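Local coordinates for glycosyltransferase (Streptomyces viridochromogenes, PDB 2IUY), which probably transfers a sugar from a nucleotide-activated donor during biosynthesis of the antibiotic avilamycin A, as a GT-B fold enzyme of family GT4, at residues 106-118 with 122-135. Numbering follows the deposited sequence.
Sequences AFISSHHFTTRPV and GCTYSSRAQRAHCG
Gln130 NE2 spends both its protons on the chain that leaves strand 106-111: one goes to His111 O at 2.8 Å, the other to Phe113 O at 3.1 Å. Both acceptors lie in the amide plane, yet NE2 stands above the carbonyl plane of His111, away from its lone pairs. OE1 takes Ser126 N, which fixes the amide's rotation; an extended side chain, with CG trans to N (chi1 -171°), carries it there from the helix. The His111 ring lies only 11° from this amide plane and gives its NE2 proton to Thr115 O at 2.6 Å, which ties the ring back to the loop that follows the strand. Pro117 CB lies over the rim of one face, and Phe113 N stands over the centre of the opposite one, while Cys134 SG sits at the ring's edge. Pro117 also sets CG 3.4 Å from Tyr125 OH. Farther out, Arg116 NE bonds Cys134 O from above its carbonyl plane. Upstream the strands run parallel, Ser109 beside Cys123 and Ser110 beside Thr124; Ser109 N bonds Gly122 O, His111 N Thr124 O, and Thr124 N reaches Ser109 O at 2.9 Å. Strand 123-125 thus edges the N-terminal Rossmann-like sheet, with strand 87-90 flanking 106-111 on its other side and helix 321-336 packing against Ile108 and Thr124.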
ATOM      1  N   ALA A 106       0.650 -16.481  18.711  1.00 11.63           N
ATOM      2  CA  ALA A 106       1.348 -15.185  18.654  1.00  9.61           C
ATOM      3  C   ALA A 106       0.458 -14.135  17.995  1.00  8.93           C
ATOM      4  O   ALA A 106      -0.324 -14.435  17.087  1.00  7.54           O
ATOM      5  CB  ALA A 106       2.690 -15.319  17.844  1.00  8.68           C
ATOM      6  N   PHE A 107       0.579 -12.902  18.464  1.00  8.32           N
ATOM      7  CA  PHE A 107      -0.144 -11.796  17.858  1.00  9.49           C
ATOM      8  C   PHE A 107       0.862 -10.771  17.287  1.00  9.11           C
ATOM      9  O   PHE A 107       1.787 -10.319  17.981  1.00  8.00           O
ATOM     10  CB  PHE A 107      -1.110 -11.143  18.847  1.00  9.02           C
ATOM     11  CG  PHE A 107      -1.934 -10.069  18.234  1.00  9.83           C
ATOM     12  CD1 PHE A 107      -3.094 -10.380  17.504  1.00  9.43           C
ATOM     13  CD2 PHE A 107      -1.544  -8.731  18.346  1.00  9.89           C
ATOM     14  CE1 PHE A 107      -3.852  -9.359  16.909  1.00  9.08           C
ATOM     15  CE2 PHE A 107      -2.306  -7.704  17.783  1.00  8.60           C
ATOM     16  CZ  PHE A 107      -3.440  -8.017  17.045  1.00  9.24           C
ATOM     17  N   ILE A 108       0.682 -10.454  16.003  1.00  7.88           N
ATOM     18  CA  ILE A 108       1.519  -9.467  15.314  1.00  7.79           C
ATOM     19  C   ILE A 108       0.643  -8.548  14.470  1.00  7.81           C
ATOM     20  O   ILE A 108      -0.422  -8.956  13.978  1.00  6.46           O
ATOM     21  CB  ILE A 108       2.651 -10.168  14.421  1.00  7.65           C
ATOM     22  CG1 ILE A 108       3.726  -9.144  13.983  1.00  7.93           C
ATOM     23  CG2 ILE A 108       2.040 -10.981  13.232  1.00  5.10           C
ATOM     24  CD1 ILE A 108       5.021  -9.774  13.385  1.00  8.14           C
ATOM     25  N   SER A 109       1.089  -7.303  14.297  1.00  8.35           N
ATOM     26  CA  SER A 109       0.337  -6.351  13.424  1.00  9.35           C
ATOM     27  C   SER A 109       1.233  -5.755  12.360  1.00  8.61           C
ATOM     28  O   SER A 109       2.395  -5.537  12.618  1.00  9.44           O
ATOM     29  CB  SER A 109      -0.279  -5.189  14.270  1.00  8.33           C
ATOM     30  OG  SER A 109      -1.105  -5.701  15.322  1.00  7.92           O
ATOM     31  N   SER A 110       0.678  -5.435  11.192  1.00  9.40           N
ATOM     32  CA  SER A 110       1.308  -4.456  10.282  1.00  9.23           C
ATOM     33  C   SER A 110       0.455  -3.189  10.391  1.00  9.58           C
ATOM     34  O   SER A 110      -0.726  -3.189  10.049  1.00 10.41           O
ATOM     35  CB  SER A 110       1.302  -4.910   8.823  1.00  8.81           C
ATOM     36  OG  SER A 110       2.129  -6.024   8.573  1.00 10.07           O
ATOM     37  N   HIS A 111       1.064  -2.122  10.865  1.00  9.64           N
ATOM     38  CA  HIS A 111       0.438  -0.811  10.903  1.00  8.76           C
ATOM     39  C   HIS A 111       0.438  -0.076   9.571  1.00  7.28           C
ATOM     40  O   HIS A 111       1.494   0.230   9.020  1.00  6.97           O
ATOM     41  CB  HIS A 111       1.075   0.063  11.985  1.00  8.65           C
ATOM     42  CG  HIS A 111       0.140   1.119  12.478  1.00  9.64           C
ATOM     43  ND1 HIS A 111      -1.170   0.835  12.815  1.00  9.60           N
ATOM     44  CD2 HIS A 111       0.290   2.459  12.623  1.00  7.98           C
ATOM     45  CE1 HIS A 111      -1.778   1.953  13.167  1.00  8.83           C
ATOM     46  NE2 HIS A 111      -0.916   2.950  13.057  1.00  7.82           N
ATOM     47  N   HIS A 112      -0.758   0.211   9.080  1.00  5.91           N
ATOM     48  CA  HIS A 112      -0.931   0.900   7.805  1.00  7.09           C
ATOM     49  C   HIS A 112      -1.469   2.338   7.953  1.00  7.15           C
ATOM     50  O   HIS A 112      -2.028   2.906   6.986  1.00  5.84           O
ATOM     51  CB  HIS A 112      -1.852   0.065   6.915  1.00  6.91           C
ATOM     52  CG  HIS A 112      -1.332  -1.339   6.690  1.00  6.36           C
ATOM     53  ND1 HIS A 112      -0.093  -1.583   6.141  1.00  9.47           N
ATOM     54  CD2 HIS A 112      -1.887  -2.551   6.918  1.00  8.45           C
ATOM     55  CE1 HIS A 112       0.110  -2.886   6.066  1.00  9.49           C
ATOM     56  NE2 HIS A 112      -0.976  -3.500   6.507  1.00  7.99           N
ATOM     57  N   PHE A 113      -1.323   2.918   9.146  1.00  7.01           N
ATOM     58  CA  PHE A 113      -1.977   4.237   9.393  1.00  9.25           C
ATOM     59  C   PHE A 113      -1.002   5.309   9.911  1.00  9.44           C
ATOM     60  O   PHE A 113       0.013   4.980  10.504  1.00  9.02           O
ATOM     61  CB  PHE A 113      -3.210   4.068  10.317  1.00  7.81           C
ATOM     62  CG  PHE A 113      -4.277   3.250   9.717  1.00  9.87           C
ATOM     63  CD1 PHE A 113      -5.171   3.807   8.829  1.00 11.96           C
ATOM     64  CD2 PHE A 113      -4.382   1.890  10.009  1.00 12.45           C
ATOM     65  CE1 PHE A 113      -6.169   3.026   8.221  1.00 13.26           C
ATOM     66  CE2 PHE A 113      -5.382   1.119   9.441  1.00  9.02           C
ATOM     67  CZ  PHE A 113      -6.267   1.680   8.544  1.00 12.45           C
ATOM     68  N   THR A 114      -1.310   6.584   9.643  1.00 10.76           N
ATOM     69  CA  THR A 114      -0.539   7.715  10.166  1.00 11.45           C
ATOM     70  C   THR A 114      -0.749   7.898  11.686  1.00 11.94           C
ATOM     71  O   THR A 114       0.032   8.548  12.382  1.00 12.32           O
ATOM     72  CB  THR A 114      -0.929   8.992   9.423  1.00 11.71           C
ATOM     73  OG1 THR A 114       0.048   9.987   9.644  1.00 13.00           O
ATOM     74  CG2 THR A 114      -2.297   9.517   9.882  1.00 10.15           C
ATOM     75  N   THR A 115      -1.821   7.302  12.183  1.00 12.76           N
ATOM     76  CA  THR A 115      -2.257   7.421  13.576  1.00 13.13           C
ATOM     77  C   THR A 115      -1.523   6.399  14.461  1.00 12.13           C
ATOM     78  O   THR A 115      -0.962   5.418  13.977  1.00 12.76           O
ATOM     79  CB  THR A 115      -3.802   7.220  13.674  1.00 13.23           C
ATOM     80  OG1 THR A 115      -4.176   6.036  12.986  1.00 12.20           O
ATOM     81  CG2 THR A 115      -4.562   8.400  13.026  1.00 14.49           C
ATOM     82  N   ARG A 116      -1.526   6.604  15.760  1.00 10.81           N
ATOM     83  CA  ARG A 116      -0.781   5.671  16.622  1.00  9.35           C
ATOM     84  C   ARG A 116      -1.602   4.399  16.826  1.00  9.60           C
ATOM     85  O   ARG A 116      -2.841   4.491  17.010  1.00 10.12           O
ATOM     86  CB  ARG A 116      -0.516   6.321  17.946  1.00  8.68           C
ATOM     87  CG  ARG A 116       0.205   7.652  17.828  1.00  8.06           C
ATOM     88  CD  ARG A 116       0.681   8.063  19.203  1.00 10.70           C
ATOM     89  NE  ARG A 116       1.585   7.065  19.791  1.00  9.52           N
ATOM     90  CZ  ARG A 116       2.230   7.228  20.952  1.00 14.37           C
ATOM     91  NH1 ARG A 116       2.044   8.339  21.675  1.00  9.62           N
ATOM     92  NH2 ARG A 116       3.066   6.275  21.388  1.00 10.52           N
ATOM     93  N   PRO A 117      -0.943   3.215  16.773  1.00  9.31           N
ATOM     94  CA  PRO A 117      -1.674   1.923  16.778  1.00  9.46           C
ATOM     95  C   PRO A 117      -2.479   1.605  18.034  1.00 10.09           C
ATOM     96  O   PRO A 117      -2.048   1.877  19.143  1.00 11.60           O
ATOM     97  CB  PRO A 117      -0.540   0.864  16.595  1.00  8.06           C
ATOM     98  CG  PRO A 117       0.711   1.583  16.978  1.00  8.03           C
ATOM     99  CD  PRO A 117       0.525   3.006  16.638  1.00  8.17           C
ATOM    100  N   VAL A 118      -3.615   0.966  17.845  1.00 10.58           N
ATOM    101  CA  VAL A 118      -4.384   0.361  18.943  1.00 11.56           C
ATOM    102  C   VAL A 118      -3.543  -0.645  19.791  1.00 12.06           C
ATOM    103  O   VAL A 118      -3.614  -0.649  21.046  1.00 11.89           O
ATOM    104  CB  VAL A 118      -5.673  -0.307  18.348  1.00 11.42           C
ATOM    105  CG1 VAL A 118      -6.333  -1.262  19.285  1.00 11.94           C
ATOM    106  CG2 VAL A 118      -6.662   0.822  17.949  1.00 11.93           C
ATOM    107  N   GLY A 122       3.975  -5.912  19.623  1.00  8.69           N
ATOM    108  CA  GLY A 122       4.026  -6.800  18.476  1.00  8.25           C
ATOM    109  C   GLY A 122       3.654  -6.085  17.182  1.00  9.00           C
ATOM    110  O   GLY A 122       3.391  -6.742  16.178  1.00  8.27           O
ATOM    111  N   CYS A 123       3.663  -4.745  17.198  1.00  7.68           N
ATOM    112  CA  CYS A 123       3.433  -3.944  15.985  1.00  8.03           C
ATOM    113  C   CYS A 123       4.697  -3.786  15.107  1.00  7.73           C
ATOM    114  O   CYS A 123       5.782  -3.533  15.619  1.00  7.81           O
ATOM    115  CB  CYS A 123       2.883  -2.538  16.319  1.00  6.89           C
ATOM    116  SG  CYS A 123       1.920  -1.752  14.932  1.00  7.69           S
ATOM    117  N   THR A 124       4.521  -3.894  13.785  1.00  7.37           N
ATOM    118  CA  THR A 124       5.567  -3.562  12.802  1.00  8.01           C
ATOM    119  C   THR A 124       5.120  -2.344  11.992  1.00  8.56           C
ATOM    120  O   THR A 124       3.915  -2.092  11.844  1.00  8.79           O
ATOM    121  CB  THR A 124       5.841  -4.728  11.763  1.00  8.23           C
ATOM    122  OG1 THR A 124       4.731  -4.824  10.862  1.00  7.44           O
ATOM    123  CG2 THR A 124       6.053  -6.074  12.441  1.00  8.28           C
ATOM    124  N   TYR A 125       6.082  -1.623  11.423  1.00  8.14           N
ATOM    125  CA  TYR A 125       5.796  -0.406  10.677  1.00  8.12           C
ATOM    126  C   TYR A 125       6.340  -0.525   9.269  1.00  7.97           C
ATOM    127  O   TYR A 125       7.351  -1.195   9.061  1.00  6.81           O
ATOM    128  CB  TYR A 125       6.378   0.810  11.436  1.00  7.16           C
ATOM    129  CG  TYR A 125       5.779   0.900  12.837  1.00  7.92           C
ATOM    130  CD1 TYR A 125       4.640   1.663  13.079  1.00  4.48           C
ATOM    131  CD2 TYR A 125       6.335   0.205  13.911  1.00  9.35           C
ATOM    132  CE1 TYR A 125       4.061   1.744  14.345  1.00  5.04           C
ATOM    133  CE2 TYR A 125       5.745   0.263  15.200  1.00  6.32           C
ATOM    134  CZ  TYR A 125       4.627   1.027  15.404  1.00  8.66           C
ATOM    135  OH  TYR A 125       4.049   1.110  16.677  1.00  9.83           O
ATOM    136  N   SER A 126       5.675   0.094   8.284  1.00  8.40           N
ATOM    137  CA  SER A 126       6.191  -0.040   6.901  1.00 10.04           C
ATOM    138  C   SER A 126       7.365   0.901   6.616  1.00  9.44           C
ATOM    139  O   SER A 126       8.071   0.734   5.606  1.00  9.85           O
ATOM    140  CB  SER A 126       5.097   0.075   5.821  1.00  9.50           C
ATOM    141  OG  SER A 126       4.114   1.000   6.203  1.00 15.64           O
ATOM    142  N   SER A 127       7.585   1.881   7.493  1.00  8.74           N
ATOM    143  CA  SER A 127       8.723   2.780   7.321  1.00  9.40           C
ATOM    144  C   SER A 127       9.271   3.279   8.660  1.00  9.31           C
ATOM    145  O   SER A 127       8.585   3.258   9.664  1.00  7.65           O
ATOM    146  CB  SER A 127       8.362   3.944   6.385  1.00  9.71           C
ATOM    147  OG  SER A 127       7.409   4.828   6.973  1.00  9.30           O
ATOM    148  N   ARG A 128      10.532   3.698   8.671  1.00 10.59           N
ATOM    149  CA  ARG A 128      11.100   4.422   9.833  1.00 11.95           C
ATOM    150  C   ARG A 128      10.331   5.708  10.187  1.00  9.92           C
ATOM    151  O   ARG A 128      10.143   5.977  11.345  1.00  8.33           O
ATOM    152  CB  ARG A 128      12.573   4.806   9.586  1.00 11.81           C
ATOM    153  CG  ARG A 128      13.559   3.625   9.585  1.00 16.68           C
ATOM    154  CD  ARG A 128      15.052   4.123   9.367  1.00 16.82           C
ATOM    155  NE  ARG A 128      15.447   4.220   7.946  1.00 27.71           N
ATOM    156  CZ  ARG A 128      15.624   5.357   7.247  1.00 32.08           C
ATOM    157  NH1 ARG A 128      15.411   6.573   7.794  1.00 33.57           N
ATOM    158  NH2 ARG A 128      16.006   5.286   5.969  1.00 31.61           N
ATOM    159  N   ALA A 129       9.945   6.510   9.189  1.00 10.33           N
ATOM    160  CA  ALA A 129       9.195   7.766   9.431  1.00 10.06           C
ATOM    161  C   ALA A 129       7.883   7.461  10.122  1.00  9.79           C
ATOM    162  O   ALA A 129       7.562   8.066  11.121  1.00  9.93           O
ATOM    163  CB  ALA A 129       8.951   8.508   8.139  1.00 11.66           C
ATOM    164  N   GLN A 130       7.161   6.447   9.647  1.00  9.84           N
ATOM    165  CA  GLN A 130       5.925   6.030  10.321  1.00  9.22           C
ATOM    166  C   GLN A 130       6.207   5.535  11.742  1.00  8.88           C
ATOM    167  O   GLN A 130       5.563   5.969  12.687  1.00  9.55           O
ATOM    168  CB  GLN A 130       5.231   4.938   9.530  1.00  8.67           C
ATOM    169  CG  GLN A 130       3.864   4.592  10.016  1.00  8.71           C
ATOM    170  CD  GLN A 130       3.489   3.172   9.700  1.00  8.43           C
ATOM    171  OE1 GLN A 130       4.357   2.363   9.392  1.00 13.54           O
ATOM    172  NE2 GLN A 130       2.198   2.846   9.786  1.00  5.50           N
ATOM    173  N   ARG A 131       7.136   4.593  11.893  1.00  8.62           N
ATOM    174  CA  ARG A 131       7.468   4.088  13.234  1.00  7.98           C
ATOM    175  C   ARG A 131       7.721   5.242  14.247  1.00  7.97           C
ATOM    176  O   ARG A 131       7.177   5.238  15.359  1.00  9.85           O
ATOM    177  CB  ARG A 131       8.672   3.133  13.206  1.00  7.20           C
ATOM    178  CG  ARG A 131       9.019   2.605  14.650  1.00  7.36           C
ATOM    179  CD  ARG A 131      10.174   1.620  14.663  1.00  6.46           C
ATOM    180  NE  ARG A 131      11.370   2.287  14.163  1.00  7.61           N
ATOM    181  CZ  ARG A 131      12.552   1.706  14.014  1.00 13.04           C
ATOM    182  NH1 ARG A 131      12.718   0.402  14.311  1.00 10.07           N
ATOM    183  NH2 ARG A 131      13.564   2.432  13.533  1.00 12.74           N
ATOM    184  N   ALA A 132       8.551   6.200  13.866  1.00  8.21           N
ATOM    185  CA  ALA A 132       8.855   7.400  14.667  1.00  8.97           C
ATOM    186  C   ALA A 132       7.578   8.238  15.024  1.00 10.08           C
ATOM    187  O   ALA A 132       7.338   8.604  16.187  1.00  9.88           O
ATOM    188  CB  ALA A 132       9.854   8.264  13.861  1.00  9.12           C
ATOM    189  N   HIS A 133       6.789   8.530  13.980  1.00 10.03           N
ATOM    190  CA  HIS A 133       5.601   9.294  14.026  1.00 11.73           C
ATOM    191  C   HIS A 133       4.544   8.627  14.923  1.00 11.85           C
ATOM    192  O   HIS A 133       3.758   9.309  15.640  1.00 12.07           O
ATOM    193  CB  HIS A 133       5.106   9.423  12.565  1.00 12.80           C
ATOM    194  CG  HIS A 133       3.898  10.287  12.402  1.00 16.30           C
ATOM    195  ND1 HIS A 133       3.948  11.663  12.498  1.00 17.12           N
ATOM    196  CD2 HIS A 133       2.602   9.971  12.161  1.00 18.07           C
ATOM    197  CE1 HIS A 133       2.736  12.154  12.329  1.00 20.10           C
ATOM    198  NE2 HIS A 133       1.901  11.149  12.124  1.00 18.44           N
ATOM    199  N   CYS A 134       4.493   7.294  14.878  1.00 11.53           N
ATOM    200  CA  CYS A 134       3.495   6.541  15.640  1.00 11.12           C
ATOM    201  C   CYS A 134       3.940   6.228  17.052  1.00 11.81           C
ATOM    202  O   CYS A 134       3.199   5.574  17.793  1.00 12.15           O
ATOM    203  CB  CYS A 134       3.127   5.241  14.910  1.00 11.01           C
ATOM    204  SG  CYS A 134       2.318   5.572  13.306  1.00 13.80           S
ATOM    205  N   GLY A 135       5.146   6.666  17.430  1.00 11.49           N
ATOM    206  CA  GLY A 135       5.661   6.352  18.771  1.00 12.14           C
ATOM    207  C   GLY A 135       6.180   4.932  18.952  1.00 13.28           C
ATOM    208  O   GLY A 135       6.314   4.475  20.085  1.00 14.24           O
TER
HETATM  209  O   HOH W   1       1.691   0.809   5.220  1.00 15.09           O
HETATM  210  O   HOH W   2      -0.740  11.916  11.739  1.00 14.05           O
HETATM  211  O   HOH W   3       0.949   9.279  14.807  1.00 15.95           O